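Local coordinates for protein beta-galactosidase (Bacillus circulans subsp. alkalophilus, PDB 3TTY) that hydrolyses beta-galactosides, releasing galactose from their non-reducing ends, as a TIM-barrel glycoside hydrolase with a bound zinc ion, at residues Gly13-Glu18 / Asp38-Asn43; Leu260-Trp265 / Tyr403-Arg408; Val271-Asn276 / Met304-Thr309. All blocks are in the same frame, centred on the assembly; numbering follows the deposited sequence.

Interaction 1. Residues Gly13-Glu18 / Asp38-Asn43; sequences GDYNPE and DVATVN
Gly13 and Asp14 run parallel to Ala40 and Thr41, joined by three backbone hydrogen bonds: Gly13 N to Val39 O, Thr41 N to Gly13 O at 2.8 Å and a nearly straight 171°, and Tyr15 N to Thr41 O. Gly13 suits its place because at these backbone angles a side chain would press against the preceding carbonyl oxygen.

Asp14 and Thr41 project from the same face of the sheet. With CG anti to its own carbonyl carbon (chi1 -84°), Asp14 lays OD1 obliquely against the methyl CG2 of Thr41, 3.6 Å away. The Thr41 hydroxyl, OG1, donates over 2.9 Å to water 1, which in turn donates to Asp14 OD1 at 2.8 Å. Threonine suits the place because its methyl lies beside the carboxylate while its hydroxyl reaches the water.

Ala40 lies on the other face, where its small CB meets the Tyr15 ring at CD2, 4.2 Å away, and Val42 CG1 touches the same ring carbon. Pro17 CD sits 3.6 Å above the centre of one face of that ring, while Tyr15 OH is hydrogen-bonded to Asp28 of helix 22-35.

Beyond the paired residues, water 2 accepts from Asn43 N at 2.7 Å and donates to Tyr15 O and Glu18 OE2; the other carboxylate oxygen, Glu18 OE1, is hydrogen-bonded to Ser46.

Strand 10-14, helix 22-35 and strand 39-42 form the beta-alpha-beta crossover that opens the TIM barrel, and the Asp14 side chain comes close to the bound galactose.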
loop_
_atom_site.group_PDB
_atom_site.type_symbol
_atom_site.label_atom_id
_atom_site.label_comp_id
_atom_site.label_asym_id
_atom_site.label_seq_id
_atom_site.Cartn_x
_atom_site.Cartn_y
_atom_site.Cartn_z
ATOM N N GLY A 13 -24.062 -27.681 -11.824
ATOM C CA GLY A 13 -23.091 -26.600 -11.973
ATOM C C GLY A 13 -21.861 -26.960 -12.779
ATOM O O GLY A 13 -21.868 -27.927 -13.551
ATOM N N ASP A 14 -20.804 -26.173 -12.601
ATOM C CA ASP A 14 -19.552 -26.388 -13.318
ATOM C C ASP A 14 -19.020 -27.792 -13.053
ATOM O O ASP A 14 -18.934 -28.230 -11.907
ATOM C CB ASP A 14 -18.513 -25.334 -12.931
ATOM C CG ASP A 14 -18.652 -24.028 -13.728
ATOM O OD1 ASP A 14 -19.782 -23.511 -13.866
ATOM O OD2 ASP A 14 -17.616 -23.508 -14.214
ATOM N N TYR A 15 -18.670 -28.493 -14.123
ATOM C CA TYR A 15 -18.218 -29.878 -14.047
ATOM C C TYR A 15 -17.090 -30.029 -15.052
ATOM O O TYR A 15 -17.215 -29.596 -16.191
ATOM C CB TYR A 15 -19.389 -30.828 -14.365
ATOM C CG TYR A 15 -19.070 -32.320 -14.389
ATOM C CD1 TYR A 15 -18.356 -32.927 -13.351
ATOM C CD2 TYR A 15 -19.519 -33.125 -15.428
ATOM C CE1 TYR A 15 -18.081 -34.295 -13.365
ATOM C CE2 TYR A 15 -19.242 -34.499 -15.454
ATOM C CZ TYR A 15 -18.530 -35.075 -14.417
ATOM O OH TYR A 15 -18.245 -36.425 -14.442
ATOM N N ASN A 16 -15.984 -30.630 -14.620
ATOM C CA ASN A 16 -14.750 -30.655 -15.402
ATOM C C ASN A 16 -14.068 -32.019 -15.427
ATOM O O ASN A 16 -12.940 -32.173 -14.967
ATOM C CB ASN A 16 -13.796 -29.600 -14.858
ATOM C CG ASN A 16 -14.402 -28.215 -14.903
ATOM O OD1 ASN A 16 -14.581 -27.660 -15.976
ATOM N ND2 ASN A 16 -14.743 -27.663 -13.745
ATOM N N PRO A 17 -14.760 -33.016 -15.984
ATOM C CA PRO A 17 -14.266 -34.390 -16.012
ATOM C C PRO A 17 -12.993 -34.508 -16.834
ATOM O O PRO A 17 -12.256 -35.467 -16.638
ATOM C CB PRO A 17 -15.407 -35.157 -16.681
ATOM C CG PRO A 17 -16.134 -34.116 -17.498
ATOM C CD PRO A 17 -16.059 -32.876 -16.661
ATOM N N GLU A 18 -12.731 -33.562 -17.736
ATOM C CA GLU A 18 -11.498 -33.627 -18.522
ATOM C C GLU A 18 -10.245 -33.433 -17.647
ATOM O O GLU A 18 -9.121 -33.632 -18.111
ATOM C CB GLU A 18 -11.520 -32.652 -19.717
ATOM C CG GLU A 18 -11.574 -31.148 -19.348
ATOM C CD GLU A 18 -13.000 -30.634 -19.207
ATOM O OE1 GLU A 18 -13.301 -29.573 -19.798
ATOM O OE2 GLU A 18 -13.822 -31.287 -18.514
ATOM N N ASP A 38 -29.017 -32.431 -11.800
ATOM C CA ASP A 38 -29.548 -32.713 -13.129
ATOM C C ASP A 38 -29.062 -31.752 -14.234
ATOM O O ASP A 38 -29.531 -31.814 -15.382
ATOM C CB ASP A 38 -31.087 -32.802 -13.100
ATOM C CG ASP A 38 -31.740 -31.611 -12.399
ATOM O OD1 ASP A 38 -31.067 -30.574 -12.200
ATOM O OD2 ASP A 38 -32.939 -31.710 -12.054
ATOM N N VAL A 39 -28.128 -30.868 -13.892
ATOM C CA VAL A 39 -27.510 -30.009 -14.902
ATOM C C VAL A 39 -25.992 -29.908 -14.736
ATOM O O VAL A 39 -25.479 -29.796 -13.632
ATOM C CB VAL A 39 -28.158 -28.609 -14.941
ATOM C CG1 VAL A 39 -27.872 -27.837 -13.669
ATOM C CG2 VAL A 39 -27.688 -27.844 -16.167
ATOM N N ALA A 40 -25.277 -29.969 -15.848
ATOM C CA ALA A 40 -23.832 -29.849 -15.830
ATOM C C ALA A 40 -23.421 -28.726 -16.771
ATOM O O ALA A 40 -23.923 -28.637 -17.899
ATOM C CB ALA A 40 -23.164 -31.180 -16.244
ATOM N N THR A 41 -22.527 -27.863 -16.296
ATOM C CA THR A 41 -21.963 -26.788 -17.104
ATOM C C THR A 41 -20.565 -27.233 -17.496
ATOM O O THR A 41 -19.651 -27.221 -16.680
ATOM C CB THR A 41 -21.865 -25.470 -16.295
ATOM O OG1 THR A 41 -23.173 -25.048 -15.884
ATOM C CG2 THR A 41 -21.197 -24.363 -17.116
ATOM N N VAL A 42 -20.393 -27.640 -18.744
ATOM C CA VAL A 42 -19.153 -28.292 -19.149
ATOM C C VAL A 42 -18.408 -27.496 -20.207
ATOM O O VAL A 42 -18.965 -26.576 -20.814
ATOM C CB VAL A 42 -19.431 -29.698 -19.691
ATOM C CG1 VAL A 42 -20.252 -30.495 -18.676
ATOM C CG2 VAL A 42 -20.168 -29.597 -21.016
ATOM N N ASN A 43 -17.139 -27.843 -20.398
ATOM C CA ASN A 43 -16.292 -27.227 -21.422
ATOM C C ASN A 43 -16.017 -25.731 -21.235
ATOM O O ASN A 43 -15.834 -25.004 -22.224
ATOM C CB ASN A 43 -16.894 -27.445 -22.805
ATOM C CG ASN A 43 -15.896 -27.198 -23.923
ATOM O OD1 ASN A 43 -14.768 -27.722 -23.905
ATOM N ND2 ASN A 43 -16.299 -26.386 -24.899
HETATM O O HOH W 1 -22.604 -23.530 -13.500
HETATM O O HOH W 2 -16.233 -29.917 -18.898
HETATM O O HOH W 3 -16.859 -26.602 -17.201
#

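Interaction 2. Residues Leu260-Trp265 / Tyr403-Arg408; sequences LDYFKW and YDWENR
The indole of Trp405 is packed on both faces: the backbone from Leu260 to Tyr262 covers one, and Tyr403 CE2, from its own segment, lies over the other. Asp261 CA makes a CH-pi contact 4.2 Å from the centroid of the five-membered ring of Trp405, and Tyr262 CB another, 4.0 Å from that of the six-membered ring. The Tyr262 ring turns an edge toward the same indole face in an offset edge-to-face pair, planes 74° apart. At the indole edge Phe263 CD2 touches Trp405 CZ3 at 3.4 Å, and the neighbouring ring atom, Phe263 CE2, comes equally close, 3.4 Å, to Tyr403 O. Although Leu260 O lies over the indole, Trp405 NE1 gives its hydrogen bond to Tyr257 O.

The aromatic cluster thus joins two helix starts, that of 262-266 in the barrel and that of 405-413 in the region assigned to the trimerisation domain. An alanine in place of Trp405 would probably open a gap between them, leave Tyr257 O without its indole donor and take away the surface against which Tyr262 and Phe263 pack.

Both helices have an aspartate at the N-cap position, but only Asp404 caps with its side chain: OD1 uses its anti lone pair to accept from Asn407 N at 2.8 Å. Asp261, with CG anti to its backbone N (chi1 -175°), turns its carboxylate to a water bridge instead: water 4 donates to Asp261 OD1 at 2.9 Å and to Asp404 OD2, and accepts from Trp405 N. Asp261 OD2 lies 4.4 Å from Glu406 OE2, with water 5 between them; any repulsion is probably eased by Arg223 and Lys465, both salt-bridged to Glu406. Tyr403 OH accepts from Arg408 NH1, lying in the guanidinium plane.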
loop_
_atom_site.group_PDB
_atom_site.type_symbol
_atom_site.label_atom_id
_atom_site.label_comp_id
_atom_site.label_asym_id
_atom_site.label_seq_id
_atom_site.Cartn_x
_atom_site.Cartn_y
_atom_site.Cartn_z
ATOM N N LEU A 260 -18.293 -3.197 -15.838
ATOM C CA LEU A 260 -19.135 -3.383 -17.015
ATOM C C LEU A 260 -20.548 -2.848 -16.785
ATOM O O LEU A 260 -21.108 -2.997 -15.700
ATOM C CB LEU A 260 -19.194 -4.871 -17.366
ATOM C CG LEU A 260 -18.231 -5.427 -18.424
ATOM C CD1 LEU A 260 -17.051 -4.518 -18.719
ATOM C CD2 LEU A 260 -17.783 -6.844 -18.074
ATOM N N ASP A 261 -21.129 -2.238 -17.811
ATOM C CA ASP A 261 -22.500 -1.737 -17.728
ATOM C C ASP A 261 -23.480 -2.869 -18.026
ATOM O O ASP A 261 -23.884 -3.063 -19.164
ATOM C CB ASP A 261 -22.702 -0.598 -18.727
ATOM C CG ASP A 261 -24.067 0.045 -18.617
ATOM O OD1 ASP A 261 -24.938 -0.478 -17.878
ATOM O OD2 ASP A 261 -24.266 1.084 -19.281
ATOM N N TYR A 262 -23.867 -3.616 -16.998
ATOM C CA TYR A 262 -24.652 -4.829 -17.211
ATOM C C TYR A 262 -26.037 -4.578 -17.806
ATOM O O TYR A 262 -26.570 -5.438 -18.509
ATOM C CB TYR A 262 -24.752 -5.648 -15.922
ATOM C CG TYR A 262 -23.524 -6.493 -15.644
ATOM C CD1 TYR A 262 -22.753 -6.992 -16.684
ATOM C CD2 TYR A 262 -23.135 -6.792 -14.341
ATOM C CE1 TYR A 262 -21.628 -7.779 -16.436
ATOM C CE2 TYR A 262 -22.023 -7.577 -14.093
ATOM C CZ TYR A 262 -21.274 -8.067 -15.141
ATOM O OH TYR A 262 -20.168 -8.848 -14.896
ATOM N N PHE A 263 -26.612 -3.410 -17.537
ATOM C CA PHE A 263 -27.902 -3.057 -18.127
ATOM C C PHE A 263 -27.833 -3.118 -19.633
ATOM O O PHE A 263 -28.725 -3.656 -20.280
ATOM C CB PHE A 263 -28.398 -1.688 -17.641
ATOM C CG PHE A 263 -29.046 -1.744 -16.293
ATOM C CD1 PHE A 263 -30.217 -2.457 -16.110
ATOM C CD2 PHE A 263 -28.468 -1.137 -15.199
ATOM C CE1 PHE A 263 -30.807 -2.532 -14.873
ATOM C CE2 PHE A 263 -29.055 -1.219 -13.953
ATOM C CZ PHE A 263 -30.220 -1.912 -13.791
ATOM N N LYS A 264 -26.747 -2.594 -20.180
ATOM C CA LYS A 264 -26.504 -2.639 -21.605
ATOM C C LYS A 264 -26.155 -4.068 -22.051
ATOM O O LYS A 264 -26.555 -4.512 -23.129
ATOM C CB LYS A 264 -25.397 -1.640 -21.949
ATOM C CG LYS A 264 -24.926 -1.681 -23.378
ATOM C CD LYS A 264 -24.138 -0.418 -23.704
ATOM C CE LYS A 264 -23.536 -0.468 -25.110
ATOM N NZ LYS A 264 -22.936 0.857 -25.474
ATOM N N TRP A 265 -25.432 -4.804 -21.214
ATOM C CA TRP A 265 -25.141 -6.204 -21.530
ATOM C C TRP A 265 -26.414 -7.056 -21.635
ATOM O O TRP A 265 -26.556 -7.851 -22.563
ATOM C CB TRP A 265 -24.171 -6.811 -20.509
ATOM C CG TRP A 265 -22.718 -6.514 -20.797
ATOM C CD1 TRP A 265 -22.097 -5.299 -20.712
ATOM C CD2 TRP A 265 -21.709 -7.458 -21.204
ATOM N NE1 TRP A 265 -20.769 -5.423 -21.068
ATOM C CE2 TRP A 265 -20.506 -6.737 -21.371
ATOM C CE3 TRP A 265 -21.712 -8.838 -21.456
ATOM C CZ2 TRP A 265 -19.314 -7.346 -21.766
ATOM C CZ3 TRP A 265 -20.520 -9.448 -21.863
ATOM C CH2 TRP A 265 -19.338 -8.699 -22.012
ATOM N N TYR A 403 -30.190 2.172 -9.860
ATOM C CA TYR A 403 -28.755 1.991 -9.825
ATOM C C TYR A 403 -28.302 2.140 -11.276
ATOM O O TYR A 403 -28.993 1.704 -12.192
ATOM C CB TYR A 403 -28.402 0.587 -9.285
ATOM C CG TYR A 403 -26.963 0.212 -9.541
ATOM C CD1 TYR A 403 -25.932 0.779 -8.794
ATOM C CD2 TYR A 403 -26.627 -0.679 -10.549
ATOM C CE1 TYR A 403 -24.614 0.462 -9.037
ATOM C CE2 TYR A 403 -25.301 -1.008 -10.799
ATOM C CZ TYR A 403 -24.303 -0.429 -10.038
ATOM O OH TYR A 403 -22.990 -0.741 -10.280
ATOM N N ASP A 404 -27.148 2.749 -11.495
ATOM C CA ASP A 404 -26.666 2.954 -12.856
ATOM C C ASP A 404 -25.157 2.888 -12.909
ATOM O O ASP A 404 -24.491 3.538 -12.106
ATOM C CB ASP A 404 -27.117 4.319 -13.382
ATOM C CG ASP A 404 -26.728 4.536 -14.835
ATOM O OD1 ASP A 404 -25.746 5.249 -15.088
ATOM O OD2 ASP A 404 -27.390 3.971 -15.724
ATOM N N TRP A 405 -24.610 2.146 -13.871
ATOM C CA TRP A 405 -23.154 1.966 -13.939
ATOM C C TRP A 405 -22.400 3.218 -14.378
ATOM O O TRP A 405 -21.262 3.446 -13.933
ATOM C CB TRP A 405 -22.757 0.775 -14.838
ATOM C CG TRP A 405 -22.614 -0.522 -14.111
ATOM C CD1 TRP A 405 -21.471 -1.043 -13.575
ATOM C CD2 TRP A 405 -23.655 -1.476 -13.842
ATOM N NE1 TRP A 405 -21.735 -2.269 -12.988
ATOM C CE2 TRP A 405 -23.066 -2.557 -13.144
ATOM C CE3 TRP A 405 -25.023 -1.529 -14.142
ATOM C CZ2 TRP A 405 -23.802 -3.671 -12.724
ATOM C CZ3 TRP A 405 -25.753 -2.642 -13.725
ATOM C CH2 TRP A 405 -25.143 -3.694 -13.022
ATOM N N GLU A 406 -23.013 4.019 -15.252
ATOM C CA GLU A 406 -22.342 5.205 -15.800
ATOM C C GLU A 406 -22.299 6.273 -14.728
ATOM O O GLU A 406 -21.289 6.955 -14.541
ATOM C CB GLU A 406 -23.034 5.718 -17.065
ATOM C CG GLU A 406 -22.900 4.767 -18.261
ATOM C CD GLU A 406 -23.489 5.317 -19.559
ATOM O OE1 GLU A 406 -24.518 6.020 -19.506
ATOM O OE2 GLU A 406 -22.920 5.039 -20.641
ATOM N N ASN A 407 -23.399 6.402 -14.002
ATOM C CA ASN A 407 -23.413 7.247 -12.816
ATOM C C ASN A 407 -22.318 6.812 -11.831
ATOM O O ASN A 407 -21.596 7.646 -11.281
ATOM C CB ASN A 407 -24.780 7.165 -12.148
ATOM C CG ASN A 407 -24.880 8.032 -10.915
ATOM O OD1 ASN A 407 -24.466 9.188 -10.928
ATOM N ND2 ASN A 407 -25.440 7.476 -9.832
ATOM N N ARG A 408 -22.201 5.501 -11.617
ATOM C CA ARG A 408 -21.176 4.956 -10.733
ATOM C C ARG A 408 -19.759 5.338 -11.173
ATOM O O ARG A 408 -18.963 5.826 -10.372
ATOM C CB ARG A 408 -21.297 3.432 -10.645
ATOM C CG ARG A 408 -20.211 2.791 -9.794
ATOM C CD ARG A 408 -20.521 1.332 -9.458
ATOM N NE ARG A 408 -19.532 0.744 -8.554
ATOM C CZ ARG A 408 -19.572 -0.517 -8.119
ATOM N NH1 ARG A 408 -20.554 -1.322 -8.504
ATOM N NH2 ARG A 408 -18.627 -0.978 -7.311
HETATM O O HOH W 4 -26.228 1.321 -15.995
HETATM O O HOH W 5 -22.344 2.433 -20.911
#

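Interaction 3. Residues Val271-Asn276 / Met304-Thr309; sequences VVSWDN and MLMEQT. With GLA (alpha-D-galactopyranose), chain H.
The carboxylates of Asp275 and Glu307 are stacked, their planes 27° apart, with Asp275 OD2 3.3 Å from Glu307 OE2. Each side chain carries its CG anti to the carbonyl carbon, but Glu307 then runs out extended (chi2 169°), its CG passing 3.3 Å from Asp275 OD1, so that the longer acid reaches the sugar. There Glu307 OE2 accepts from galactose O2 at 2.8 Å. Galactose O1 is modelled 2.4 Å from Glu307 OE1, a separation too short to be trusted in detail; Tyr277 OH is hydrogen-bonded to OE1.

A beta bulge sets this pairing. Trp274 O accepts from both Met306 N, at 2.8 Å, and Glu307 N, at 3.3 Å; the register slips by one residue, and Glu307 rather than Met306 falls opposite Asp275 on the same face. Deeper along that face, Ser273 is small enough to meet Met304 CB to CB at 3.5 Å, and Met306 folds its flexible chain to bring CE against the serine, whose OG is hydrogen-bonded to Thr251 O. On the other face the Trp274 indole has Asn276 CB over it, and Leu305 CD2 fits against both residues beside helix 284-296.

The Glu307 carboxylate lies against the C1-C2 side of the bound galactose, next to the anomeric carbon. This is consistent with Glu307 being the nucleophile, as in related retaining TIM-barrel glycosidases with a glutamate at the end of the seventh strand.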
loop_
_atom_site.group_PDB
_atom_site.type_symbol
_atom_site.label_atom_id
_atom_site.label_comp_id
_atom_site.label_asym_id
_atom_site.label_seq_id
_atom_site.Cartn_x
_atom_site.Cartn_y
_atom_site.Cartn_z
ATOM N N VAL A 271 -31.109 -14.536 -21.313
ATOM C CA VAL A 271 -31.409 -14.634 -19.900
ATOM C C VAL A 271 -30.152 -14.224 -19.148
ATOM O O VAL A 271 -29.035 -14.433 -19.625
ATOM C CB VAL A 271 -31.784 -16.078 -19.506
ATOM C CG1 VAL A 271 -30.566 -16.959 -19.530
ATOM C CG2 VAL A 271 -32.426 -16.109 -18.129
ATOM N N VAL A 272 -30.332 -13.628 -17.982
ATOM C CA VAL A 272 -29.210 -13.250 -17.148
ATOM C C VAL A 272 -28.773 -14.461 -16.341
ATOM O O VAL A 272 -29.573 -15.338 -16.050
ATOM C CB VAL A 272 -29.598 -12.105 -16.205
ATOM C CG1 VAL A 272 -28.537 -11.900 -15.126
ATOM C CG2 VAL A 272 -29.844 -10.822 -17.006
ATOM N N SER A 273 -27.486 -14.535 -16.025
ATOM C CA SER A 273 -26.996 -15.531 -15.091
ATOM C C SER A 273 -25.887 -14.862 -14.315
ATOM O O SER A 273 -25.290 -13.892 -14.801
ATOM C CB SER A 273 -26.484 -16.773 -15.818
ATOM O OG SER A 273 -25.267 -16.520 -16.497
ATOM N N TRP A 274 -25.626 -15.333 -13.100
ATOM C CA TRP A 274 -24.603 -14.691 -12.283
ATOM C C TRP A 274 -24.018 -15.604 -11.229
ATOM O O TRP A 274 -24.521 -16.703 -10.985
ATOM C CB TRP A 274 -25.112 -13.363 -11.689
ATOM C CG TRP A 274 -25.739 -13.389 -10.317
ATOM C CD1 TRP A 274 -26.966 -13.902 -9.968
ATOM C CD2 TRP A 274 -25.200 -12.803 -9.123
ATOM N NE1 TRP A 274 -27.206 -13.691 -8.625
ATOM C CE2 TRP A 274 -26.138 -13.019 -8.084
ATOM C CE3 TRP A 274 -24.009 -12.124 -8.828
ATOM C CZ2 TRP A 274 -25.922 -12.581 -6.778
ATOM C CZ3 TRP A 274 -23.794 -11.690 -7.524
ATOM C CH2 TRP A 274 -24.743 -11.927 -6.516
ATOM N N ASP A 275 -22.944 -15.129 -10.613
ATOM C CA ASP A 275 -22.126 -15.936 -9.730
ATOM C C ASP A 275 -22.094 -15.282 -8.350
ATOM O O ASP A 275 -21.477 -14.239 -8.157
ATOM C CB ASP A 275 -20.712 -16.077 -10.319
ATOM C CG ASP A 275 -20.717 -16.593 -11.778
ATOM O OD1 ASP A 275 -21.665 -17.306 -12.176
ATOM O OD2 ASP A 275 -19.764 -16.294 -12.531
ATOM N N ASN A 276 -22.766 -15.907 -7.389
ATOM C CA ASN A 276 -22.945 -15.316 -6.063
ATOM C C ASN A 276 -22.029 -15.914 -4.999
ATOM O O ASN A 276 -22.190 -17.078 -4.596
ATOM C CB ASN A 276 -24.407 -15.433 -5.627
ATOM C CG ASN A 276 -24.634 -14.924 -4.227
ATOM O OD1 ASN A 276 -25.449 -15.469 -3.474
ATOM N ND2 ASN A 276 -23.908 -13.884 -3.857
ATOM N N MET A 304 -30.635 -17.050 -14.049
ATOM C CA MET A 304 -29.909 -18.221 -13.571
ATOM C C MET A 304 -28.939 -17.813 -12.472
ATOM O O MET A 304 -28.222 -16.824 -12.613
ATOM C CB MET A 304 -29.102 -18.874 -14.704
ATOM C CG MET A 304 -29.912 -19.327 -15.901
ATOM S SD MET A 304 -28.891 -20.020 -17.221
ATOM C CE MET A 304 -28.152 -21.456 -16.415
ATOM N N LEU A 305 -28.932 -18.563 -11.372
ATOM C CA LEU A 305 -27.793 -18.579 -10.468
ATOM C C LEU A 305 -26.887 -19.586 -11.158
ATOM O O LEU A 305 -27.178 -20.795 -11.169
ATOM C CB LEU A 305 -28.191 -19.112 -9.088
ATOM C CG LEU A 305 -27.517 -18.679 -7.778
ATOM C CD1 LEU A 305 -27.232 -19.882 -6.855
ATOM C CD2 LEU A 305 -26.271 -17.841 -7.989
ATOM N N MET A 306 -25.827 -19.093 -11.789
ATOM C CA MET A 306 -24.921 -19.978 -12.512
ATOM C C MET A 306 -23.930 -20.585 -11.535
ATOM O O MET A 306 -23.550 -21.742 -11.679
ATOM C CB MET A 306 -24.190 -19.226 -13.630
ATOM C CG MET A 306 -23.257 -20.081 -14.483
ATOM S SD MET A 306 -24.118 -21.226 -15.575
ATOM C CE MET A 306 -24.999 -20.091 -16.658
ATOM N N GLU A 307 -23.513 -19.805 -10.541
ATOM C CA GLU A 307 -22.593 -20.319 -9.528
ATOM C C GLU A 307 -22.809 -19.779 -8.119
ATOM O O GLU A 307 -23.407 -18.718 -7.904
ATOM C CB GLU A 307 -21.134 -20.040 -9.892
ATOM C CG GLU A 307 -20.703 -20.373 -11.295
ATOM C CD GLU A 307 -19.333 -19.792 -11.564
ATOM O OE1 GLU A 307 -18.583 -19.655 -10.580
ATOM O OE2 GLU A 307 -19.006 -19.463 -12.733
ATOM N N GLN A 308 -22.260 -20.536 -7.180
ATOM C CA GLN A 308 -22.134 -20.204 -5.772
ATOM C C GLN A 308 -21.317 -21.391 -5.272
ATOM O O GLN A 308 -21.317 -22.451 -5.906
ATOM C CB GLN A 308 -23.501 -20.167 -5.067
ATOM C CG GLN A 308 -24.225 -21.519 -5.023
ATOM C CD GLN A 308 -25.553 -21.484 -4.260
ATOM O OE1 GLN A 308 -25.911 -20.489 -3.644
ATOM N NE2 GLN A 308 -26.280 -22.586 -4.307
ATOM N N THR A 309 -20.603 -21.252 -4.167
ATOM C CA THR A 309 -19.898 -22.422 -3.663
ATOM C C THR A 309 -20.830 -23.279 -2.797
ATOM O O THR A 309 -21.704 -22.746 -2.107
ATOM C CB THR A 309 -18.626 -22.049 -2.889
ATOM O OG1 THR A 309 -18.107 -23.219 -2.252
ATOM C CG2 THR A 309 -18.924 -21.000 -1.841
HETATM C C1 GLA H . -16.018 -17.401 -10.691
HETATM C C2 GLA H . -15.657 -18.231 -11.947
HETATM C C3 GLA H . -15.529 -19.737 -11.656
HETATM C C4 GLA H . -14.647 -19.898 -10.428
HETATM C C5 GLA H . -15.216 -19.061 -9.277
HETATM C C6 GLA H . -14.355 -19.302 -8.031
HETATM O O1 GLA H . -17.360 -17.569 -10.200
HETATM O O2 GLA H . -16.631 -18.039 -12.961
HETATM O O3 GLA H . -14.921 -20.445 -12.751
HETATM O O4 GLA H . -13.364 -19.400 -10.786
HETATM O O5 GLA H . -15.128 -17.674 -9.617
HETATM O O6 GLA H . -15.053 -18.864 -6.858
HETATM O O HOH W 6 -21.251 -18.924 -2.770
#

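Overall arrangement
Interactions 1 and 3 belong to the same closed eight-stranded sheet, each pairing the two neighbouring parallel strands of a beta-alpha-beta unit, and both are buried. They meet across the barrel interior, where Thr41 OG1 packs 3.9 Å from Met306 SD; their centres are about 14 Å apart. Regular parallel pairing marks interaction 1, whereas a bulge and paired acids facing galactose mark interaction 3. Interaction 2, only partly buried, touches neither: its nearest atoms are about 6 Å from those of interaction 3 and about 15 Å from those of interaction 1. Instead of strand ladders it uses aromatic faces, helix caps and charged groups to connect the barrel with the following domain.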